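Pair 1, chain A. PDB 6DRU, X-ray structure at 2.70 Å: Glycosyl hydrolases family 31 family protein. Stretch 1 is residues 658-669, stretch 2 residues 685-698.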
# COMPACT_ATOMS: atom_id res chain seq x y z
N ASN A 658 -51.07 -23.98 0.27
CA ASN A 658 -52.52 -24.07 0.16
C ASN A 658 -52.99 -23.56 -1.20
O ASN A 658 -53.64 -22.52 -1.33
CB ASN A 658 -53.19 -23.31 1.31
CG ASN A 658 -54.67 -23.61 1.43
OD1 ASN A 658 -55.11 -24.73 1.17
ND2 ASN A 658 -55.45 -22.61 1.83
N VAL A 659 -52.64 -24.32 -2.23
CA VAL A 659 -52.88 -23.94 -3.62
C VAL A 659 -53.38 -25.15 -4.39
O VAL A 659 -52.79 -26.23 -4.31
CB VAL A 659 -51.61 -23.36 -4.28
CG1 VAL A 659 -51.66 -23.53 -5.79
CG2 VAL A 659 -51.45 -21.89 -3.92
N THR A 660 -54.47 -24.96 -5.13
CA THR A 660 -55.00 -25.97 -6.04
C THR A 660 -55.05 -25.49 -7.48
O THR A 660 -55.29 -26.31 -8.38
CB THR A 660 -56.40 -26.41 -5.60
OG1 THR A 660 -57.19 -25.26 -5.27
CG2 THR A 660 -56.32 -27.33 -4.38
N GLU A 661 -54.83 -24.20 -7.72
CA GLU A 661 -54.79 -23.62 -9.05
C GLU A 661 -53.52 -22.79 -9.18
O GLU A 661 -53.16 -22.06 -8.25
CB GLU A 661 -56.00 -22.72 -9.31
CG GLU A 661 -57.32 -23.42 -9.54
CD GLU A 661 -58.18 -22.68 -10.56
OE1 GLU A 661 -57.65 -21.77 -11.23
OE2 GLU A 661 -59.38 -22.99 -10.66
N TRP A 662 -52.85 -22.90 -10.32
CA TRP A 662 -51.61 -22.18 -10.52
C TRP A 662 -51.64 -21.46 -11.87
O TRP A 662 -52.00 -22.09 -12.89
CB TRP A 662 -50.40 -23.11 -10.44
CG TRP A 662 -49.12 -22.38 -10.23
CD1 TRP A 662 -48.10 -22.23 -11.12
CD2 TRP A 662 -48.74 -21.66 -9.05
NE1 TRP A 662 -47.09 -21.47 -10.56
CE2 TRP A 662 -47.46 -21.11 -9.29
CE3 TRP A 662 -49.34 -21.43 -7.81
CZ2 TRP A 662 -46.79 -20.35 -8.34
CZ3 TRP A 662 -48.67 -20.67 -6.87
CH2 TRP A 662 -47.41 -20.14 -7.14
N PRO A 663 -51.29 -20.17 -11.92
CA PRO A 663 -51.30 -19.46 -13.20
C PRO A 663 -49.98 -19.59 -13.94
O PRO A 663 -48.95 -19.08 -13.47
CB PRO A 663 -51.59 -18.01 -12.79
CG PRO A 663 -51.09 -17.91 -11.35
CD PRO A 663 -50.85 -19.31 -10.82
N VAL A 664 -49.99 -20.25 -15.09
CA VAL A 664 -48.79 -20.47 -15.89
C VAL A 664 -48.94 -19.69 -17.19
O VAL A 664 -49.98 -19.77 -17.86
CB VAL A 664 -48.57 -21.97 -16.18
CG1 VAL A 664 -47.36 -22.16 -17.07
CG2 VAL A 664 -48.43 -22.74 -14.87
N TYR A 665 -47.90 -18.94 -17.55
CA TYR A 665 -47.87 -18.24 -18.83
C TYR A 665 -47.32 -19.16 -19.90
O TYR A 665 -46.15 -19.57 -19.84
CB TYR A 665 -47.03 -16.96 -18.75
CG TYR A 665 -46.93 -16.27 -20.09
CD1 TYR A 665 -48.00 -15.55 -20.60
CD2 TYR A 665 -45.78 -16.36 -20.86
CE1 TYR A 665 -47.93 -14.93 -21.83
CE2 TYR A 665 -45.69 -15.74 -22.09
CZ TYR A 665 -46.77 -15.03 -22.57
OH TYR A 665 -46.70 -14.40 -23.79
N LEU A 666 -48.15 -19.50 -20.88
CA LEU A 666 -47.71 -20.29 -22.02
C LEU A 666 -47.21 -19.35 -23.10
O LEU A 666 -48.00 -18.56 -23.63
CB LEU A 666 -48.85 -21.15 -22.55
CG LEU A 666 -49.46 -22.09 -21.51
CD1 LEU A 666 -50.76 -22.66 -22.03
CD2 LEU A 666 -48.48 -23.21 -21.17
N PRO A 667 -45.92 -19.37 -23.44
CA PRO A 667 -45.41 -18.44 -24.45
C PRO A 667 -45.95 -18.77 -25.84
O PRO A 667 -46.41 -19.88 -26.12
CB PRO A 667 -43.89 -18.63 -24.38
CG PRO A 667 -43.64 -19.35 -23.09
CD PRO A 667 -44.85 -20.19 -22.86
N GLN A 668 -45.87 -17.78 -26.71
CA GLN A 668 -46.24 -17.96 -28.11
C GLN A 668 -45.13 -18.71 -28.84
O GLN A 668 -43.95 -18.50 -28.58
CB GLN A 668 -46.48 -16.60 -28.77
CG GLN A 668 -46.93 -16.66 -30.21
CD GLN A 668 -48.44 -16.66 -30.33
OE1 GLN A 668 -49.08 -17.71 -30.38
NE2 GLN A 668 -49.02 -15.46 -30.38
N THR A 669 -45.53 -19.61 -29.74
CA THR A 669 -44.58 -20.41 -30.51
C THR A 669 -44.50 -20.02 -31.98
O THR A 669 -43.55 -20.44 -32.66
CB THR A 669 -44.91 -21.90 -30.41
OG1 THR A 669 -46.23 -22.13 -30.93
CG2 THR A 669 -44.85 -22.36 -28.96
N THR A 685 -54.99 -29.50 -24.22
CA THR A 685 -54.17 -28.63 -25.06
C THR A 685 -54.62 -27.19 -24.92
O THR A 685 -55.81 -26.91 -24.75
CB THR A 685 -54.23 -29.07 -26.52
OG1 THR A 685 -55.55 -28.84 -27.04
CG2 THR A 685 -53.88 -30.54 -26.66
N TYR A 686 -53.66 -26.27 -24.97
CA TYR A 686 -53.92 -24.84 -24.85
C TYR A 686 -53.17 -24.10 -25.95
O TYR A 686 -52.18 -24.59 -26.50
CB TYR A 686 -53.48 -24.30 -23.48
CG TYR A 686 -54.13 -24.98 -22.30
CD1 TYR A 686 -53.70 -26.22 -21.86
CD2 TYR A 686 -55.17 -24.36 -21.60
CE1 TYR A 686 -54.28 -26.84 -20.77
CE2 TYR A 686 -55.76 -24.98 -20.52
CZ TYR A 686 -55.31 -26.21 -20.10
OH TYR A 686 -55.90 -26.83 -19.02
N ALA A 687 -53.66 -22.90 -26.27
CA ALA A 687 -53.02 -22.06 -27.26
C ALA A 687 -51.99 -21.16 -26.60
O ALA A 687 -52.14 -20.74 -25.45
CB ALA A 687 -54.05 -21.21 -28.00
N GLY A 688 -50.93 -20.85 -27.35
CA GLY A 688 -49.86 -20.03 -26.82
C GLY A 688 -50.21 -18.55 -26.78
O GLY A 688 -51.11 -18.07 -27.48
N GLY A 689 -49.48 -17.82 -25.95
CA GLY A 689 -49.63 -16.38 -25.85
C GLY A 689 -50.61 -15.91 -24.80
O GLY A 689 -51.15 -14.80 -24.93
N GLN A 690 -50.85 -16.69 -23.75
CA GLN A 690 -51.81 -16.33 -22.73
C GLN A 690 -51.41 -16.98 -21.41
O GLN A 690 -50.61 -17.91 -21.37
CB GLN A 690 -53.23 -16.76 -23.12
CG GLN A 690 -53.28 -18.17 -23.68
CD GLN A 690 -54.62 -18.84 -23.47
OE1 GLN A 690 -55.54 -18.25 -22.90
NE2 GLN A 690 -54.74 -20.07 -23.94
N VAL A 691 -52.00 -16.47 -20.33
CA VAL A 691 -51.84 -17.05 -19.00
C VAL A 691 -53.03 -17.95 -18.72
O VAL A 691 -54.19 -17.53 -18.86
CB VAL A 691 -51.71 -15.96 -17.92
CG1 VAL A 691 -51.72 -16.59 -16.53
CG2 VAL A 691 -50.46 -15.14 -18.14
N VAL A 692 -52.76 -19.19 -18.33
CA VAL A 692 -53.80 -20.16 -18.04
C VAL A 692 -53.67 -20.61 -16.59
O VAL A 692 -52.56 -20.68 -16.05
CB VAL A 692 -53.75 -21.37 -19.01
CG1 VAL A 692 -53.82 -20.90 -20.45
CG2 VAL A 692 -52.49 -22.19 -18.78
N LYS A 693 -54.80 -20.89 -15.96
CA LYS A 693 -54.84 -21.39 -14.59
C LYS A 693 -55.15 -22.88 -14.64
O LYS A 693 -56.29 -23.28 -14.93
CB LYS A 693 -55.87 -20.63 -13.75
CG LYS A 693 -55.44 -19.22 -13.38
CD LYS A 693 -56.64 -18.30 -13.19
CE LYS A 693 -56.22 -16.83 -13.20
NZ LYS A 693 -55.76 -16.40 -14.55
N VAL A 694 -54.15 -23.70 -14.36
CA VAL A 694 -54.27 -25.15 -14.48
C VAL A 694 -54.46 -25.79 -13.11
O VAL A 694 -54.07 -25.20 -12.09
CB VAL A 694 -53.04 -25.74 -15.20
CG1 VAL A 694 -52.96 -25.17 -16.60
CG2 VAL A 694 -51.78 -25.42 -14.42
N PRO A 695 -55.06 -26.98 -13.04
CA PRO A 695 -55.20 -27.67 -11.74
C PRO A 695 -53.84 -28.09 -11.21
O PRO A 695 -53.10 -28.83 -11.86
CB PRO A 695 -56.08 -28.88 -12.08
CG PRO A 695 -55.85 -29.11 -13.54
CD PRO A 695 -55.66 -27.75 -14.14
N ALA A 696 -53.52 -27.63 -10.01
CA ALA A 696 -52.25 -27.92 -9.36
C ALA A 696 -52.50 -28.44 -7.95
O ALA A 696 -52.31 -27.71 -6.96
CB ALA A 696 -51.34 -26.69 -9.33
N PRO A 697 -52.94 -29.70 -7.81
CA PRO A 697 -52.99 -30.30 -6.47
C PRO A 697 -51.59 -30.55 -5.94
O PRO A 697 -50.61 -30.30 -6.64
CB PRO A 697 -53.77 -31.60 -6.71
CG PRO A 697 -53.49 -31.94 -8.13
CD PRO A 697 -53.38 -30.63 -8.86
N LEU A 698 -51.48 -31.06 -4.71
CA LEU A 698 -50.16 -31.19 -4.10
C LEU A 698 -49.30 -32.23 -4.81
O LEU A 698 -48.07 -32.12 -4.79
CB LEU A 698 -50.29 -31.53 -2.62
CG LEU A 698 -49.05 -32.03 -1.87
CD1 LEU A 698 -48.07 -30.89 -1.68
CD2 LEU A 698 -49.43 -32.64 -0.53

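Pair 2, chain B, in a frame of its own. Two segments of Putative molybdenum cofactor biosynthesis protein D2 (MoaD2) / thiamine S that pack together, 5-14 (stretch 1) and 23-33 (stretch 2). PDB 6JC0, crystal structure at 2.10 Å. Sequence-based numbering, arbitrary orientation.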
# COMPACT_ATOMS: atom_id res chain seq x y z
N THR B 5 -9.07 -2.31 -57.74
CA THR B 5 -8.64 -0.93 -57.54
C THR B 5 -8.76 -0.50 -56.08
O THR B 5 -7.97 0.31 -55.60
CB THR B 5 -9.46 0.05 -58.41
OG1 THR B 5 -10.85 -0.09 -58.09
CG2 THR B 5 -9.26 -0.24 -59.89
N THR B 6 -9.75 -1.04 -55.39
CA THR B 6 -10.01 -0.64 -54.01
C THR B 6 -9.99 -1.83 -53.06
O THR B 6 -10.07 -2.98 -53.47
CB THR B 6 -11.38 0.06 -53.88
OG1 THR B 6 -12.43 -0.88 -54.12
CG2 THR B 6 -11.49 1.22 -54.86
N VAL B 7 -9.88 -1.51 -51.77
CA VAL B 7 -9.85 -2.52 -50.74
C VAL B 7 -10.82 -2.14 -49.62
O VAL B 7 -10.96 -0.96 -49.30
CB VAL B 7 -8.41 -2.70 -50.19
CG1 VAL B 7 -7.91 -1.42 -49.52
CG2 VAL B 7 -8.36 -3.84 -49.24
N ARG B 8 -11.50 -3.12 -49.05
CA ARG B 8 -12.51 -2.81 -48.04
C ARG B 8 -11.94 -2.88 -46.62
O ARG B 8 -11.38 -3.90 -46.21
CB ARG B 8 -13.70 -3.75 -48.16
CG ARG B 8 -14.82 -3.43 -47.19
CD ARG B 8 -16.13 -4.08 -47.59
NE ARG B 8 -16.71 -3.45 -48.78
CZ ARG B 8 -17.46 -2.36 -48.75
NH1 ARG B 8 -17.72 -1.75 -47.60
NH2 ARG B 8 -17.95 -1.86 -49.88
N VAL B 9 -12.08 -1.79 -45.89
CA VAL B 9 -11.55 -1.68 -44.54
C VAL B 9 -12.68 -1.50 -43.53
O VAL B 9 -13.56 -0.66 -43.71
CB VAL B 9 -10.56 -0.50 -44.42
CG1 VAL B 9 -10.34 -0.12 -42.96
CG2 VAL B 9 -9.24 -0.84 -45.09
N THR B 10 -12.65 -2.29 -42.47
CA THR B 10 -13.56 -2.10 -41.35
C THR B 10 -12.90 -1.18 -40.33
O THR B 10 -11.76 -1.40 -39.92
CB THR B 10 -13.94 -3.45 -40.69
OG1 THR B 10 -14.51 -4.31 -41.67
CG2 THR B 10 -14.95 -3.23 -39.57
N VAL B 11 -13.62 -0.14 -39.93
CA VAL B 11 -13.11 0.78 -38.92
C VAL B 11 -13.91 0.63 -37.64
O VAL B 11 -15.13 0.72 -37.65
CB VAL B 11 -13.18 2.25 -39.39
CG1 VAL B 11 -12.69 3.19 -38.29
CG2 VAL B 11 -12.36 2.45 -40.66
N ARG B 12 -13.21 0.40 -36.53
CA ARG B 12 -13.85 0.35 -35.23
C ARG B 12 -13.44 1.56 -34.40
O ARG B 12 -12.25 1.78 -34.16
CB ARG B 12 -13.50 -0.95 -34.48
CG ARG B 12 -13.94 -2.22 -35.20
CD ARG B 12 -13.84 -3.45 -34.30
NE ARG B 12 -12.46 -3.72 -33.90
CZ ARG B 12 -12.11 -4.68 -33.04
NH1 ARG B 12 -13.03 -5.45 -32.48
NH2 ARG B 12 -10.83 -4.85 -32.72
N TYR B 13 -14.42 2.36 -33.99
CA TYR B 13 -14.18 3.53 -33.16
C TYR B 13 -14.34 3.19 -31.68
O TYR B 13 -15.23 2.44 -31.31
CB TYR B 13 -15.13 4.67 -33.53
CG TYR B 13 -15.02 5.16 -34.96
CD1 TYR B 13 -14.05 6.09 -35.32
CD2 TYR B 13 -15.89 4.69 -35.94
CE1 TYR B 13 -13.95 6.54 -36.62
CE2 TYR B 13 -15.78 5.13 -37.25
CZ TYR B 13 -14.81 6.06 -37.58
OH TYR B 13 -14.71 6.50 -38.88
N PHE B 14 -13.48 3.77 -30.84
CA PHE B 14 -13.58 3.53 -29.41
C PHE B 14 -13.68 4.81 -28.60
O PHE B 14 -13.11 5.85 -28.98
CB PHE B 14 -12.39 2.69 -28.93
CG PHE B 14 -12.45 1.27 -29.40
CD1 PHE B 14 -11.88 0.91 -30.61
CD2 PHE B 14 -13.10 0.31 -28.65
CE1 PHE B 14 -11.95 -0.39 -31.05
CE2 PHE B 14 -13.17 -0.99 -29.09
CZ PHE B 14 -12.60 -1.34 -30.29
N ILE B 23 -20.97 6.63 -34.36
CA ILE B 23 -21.09 5.20 -34.62
C ILE B 23 -19.93 4.44 -33.99
O ILE B 23 -18.90 5.03 -33.65
CB ILE B 23 -21.13 4.88 -36.12
CG1 ILE B 23 -19.89 5.45 -36.82
CG2 ILE B 23 -22.40 5.43 -36.76
CD1 ILE B 23 -19.80 5.11 -38.30
N GLU B 24 -20.09 3.13 -33.84
CA GLU B 24 -19.05 2.29 -33.25
C GLU B 24 -18.18 1.68 -34.34
O GLU B 24 -17.01 1.37 -34.11
CB GLU B 24 -19.67 1.20 -32.39
CG GLU B 24 -20.53 1.73 -31.26
CD GLU B 24 -21.20 0.63 -30.47
OE1 GLU B 24 -20.48 -0.22 -29.90
OE2 GLU B 24 -22.45 0.60 -30.44
N THR B 25 -18.76 1.51 -35.52
CA THR B 25 -18.05 0.88 -36.62
C THR B 25 -18.61 1.32 -37.97
O THR B 25 -19.75 1.77 -38.06
CB THR B 25 -18.13 -0.66 -36.52
OG1 THR B 25 -17.17 -1.25 -37.41
CG2 THR B 25 -19.53 -1.16 -36.87
N GLU B 26 -17.79 1.20 -39.01
CA GLU B 26 -18.27 1.36 -40.37
C GLU B 26 -17.35 0.58 -41.30
O GLU B 26 -16.21 0.27 -40.95
CB GLU B 26 -18.32 2.83 -40.78
CG GLU B 26 -16.97 3.55 -40.77
CD GLU B 26 -17.06 4.98 -41.28
OE1 GLU B 26 -17.54 5.18 -42.42
OE2 GLU B 26 -16.66 5.90 -40.54
N SER B 27 -17.86 0.25 -42.48
CA SER B 27 -17.08 -0.41 -43.50
C SER B 27 -16.83 0.57 -44.64
O SER B 27 -17.70 1.36 -44.99
CB SER B 27 -17.78 -1.67 -44.01
OG SER B 27 -16.93 -2.43 -44.84
N LEU B 28 -15.63 0.52 -45.21
CA LEU B 28 -15.20 1.55 -46.13
C LEU B 28 -14.40 1.02 -47.31
O LEU B 28 -13.53 0.17 -47.14
CB LEU B 28 -14.36 2.59 -45.38
CG LEU B 28 -14.63 4.04 -45.74
CD1 LEU B 28 -16.04 4.41 -45.31
CD2 LEU B 28 -13.60 4.95 -45.09
N GLU B 29 -14.70 1.53 -48.50
CA GLU B 29 -13.87 1.25 -49.67
C GLU B 29 -12.81 2.34 -49.82
O GLU B 29 -13.14 3.52 -49.96
CB GLU B 29 -14.72 1.17 -50.94
CG GLU B 29 -15.40 -0.17 -51.16
CD GLU B 29 -16.14 -0.23 -52.49
OE1 GLU B 29 -16.80 0.77 -52.85
OE2 GLU B 29 -16.06 -1.27 -53.18
N ILE B 30 -11.54 1.94 -49.79
CA ILE B 30 -10.45 2.88 -50.03
C ILE B 30 -9.52 2.36 -51.12
O ILE B 30 -9.38 1.15 -51.30
CB ILE B 30 -9.63 3.14 -48.76
CG1 ILE B 30 -8.98 1.85 -48.28
CG2 ILE B 30 -10.50 3.78 -47.68
CD1 ILE B 30 -7.95 2.05 -47.23
N ALA B 31 -8.88 3.29 -51.83
CA ALA B 31 -7.93 2.93 -52.88
C ALA B 31 -6.82 2.05 -52.31
O ALA B 31 -6.25 2.36 -51.26
CB ALA B 31 -7.35 4.17 -53.52
N THR B 32 -6.53 0.95 -53.00
CA THR B 32 -5.47 0.05 -52.59
C THR B 32 -4.16 0.81 -52.50
O THR B 32 -3.78 1.52 -53.43
CB THR B 32 -5.34 -1.14 -53.56
OG1 THR B 32 -6.61 -1.78 -53.71
CG2 THR B 32 -4.33 -2.15 -53.03
N GLY B 33 -3.48 0.67 -51.36
CA GLY B 33 -2.24 1.39 -51.14
C GLY B 33 -2.39 2.63 -50.28
O GLY B 33 -1.40 3.25 -49.90

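The two pairs differ most on the face that carries Pro663(A) in pair 1 and Arg8(B) in pair 2, two residues that superpose with CA atoms 0.3 Å apart. In pair 1 the contacts round Val691(A) on this face are apolar: Pro663(A) CB lies 4.0 Å from Val691(A) CG1, and Tyr665(A) lays the edge of its ring against the same valine, CD1 to CG2 at 3.5 Å. Pair 2 makes it polar. Arg8(B) NH1 donates to Ser27(B) OG at 3.0 Å, while Glu29(B) CG sits over one face of the guanidinium, and a long salt bridge joins Arg8(B) NH2 to Glu29(B) OE2 at 3.8 Å. Val691(A) and Ser27(B) occupy the same position. There Val691(A) offers CG1 to the proline and CG2 to the tyrosine, while Ser27(B) offers its hydroxyl to the arginine.

Beneath these differences the backbone is nearly one object. Two antiparallel strands run at 149° in pair 1 and 146° in pair 2, and 14 central residues superpose to 0.5 Å. In the middle, Val664(A) with Val692(A) matches Val9(B) with Leu28(B). Both are hydrogen-bonded pairs: Val664(A) N reaches Val692(A) O at 2.8 Å, and Val9(B) N reaches Leu28(B) O at 2.7 Å. Proline has no amide hydrogen, but Pro663(A) costs the ladder nothing, because it stands in a non-hydrogen-bonded pair with Lys693(A); its CA instead approaches Val692(A) O at 3.3 Å, as Arg8(B) CA approaches Leu28(B) O at 3.3 Å.

The other face is more conservative near its centre. Val694(A) and Ile30(B) coincide, with side-chain centres 0.4 Å apart, and each also touches, diagonally, the valine two residues past its bridge partner: Val664(A) CG2 to Val694(A) CG2 is 4.3 Å, whereas the longer isoleucine brings Ile30(B) CD1 to 3.8 Å from Val9(B) CG2. Further along, Leu666(A) and Val11(B) match, but the leucine, with chi1 m and chi2 t, extends CD1 to 3.7 Å from Val692(A) CG2 and 3.5 Å from Tyr686(A) CB.

The end of the ladder at Leu666(A) and Val11(B) is finished differently. Leu666(A) O accepts from Gly689(A) N at 2.8 Å and only weakly from Gln690(A) N at 3.4 Å. Gly689(A), at phi 92° and psi 25°, adopts angles that by themselves call for glycine. Its counterpart Thr25(B) is in the strand and uses its side chain: OG1 donates to Val11(B) O at 2.8 Å, joining Glu26(B) N, 3.0 Å from that same Val11(B) O. Tyr13(B) OH then donates to Glu26(B) OE2 at 2.6 Å.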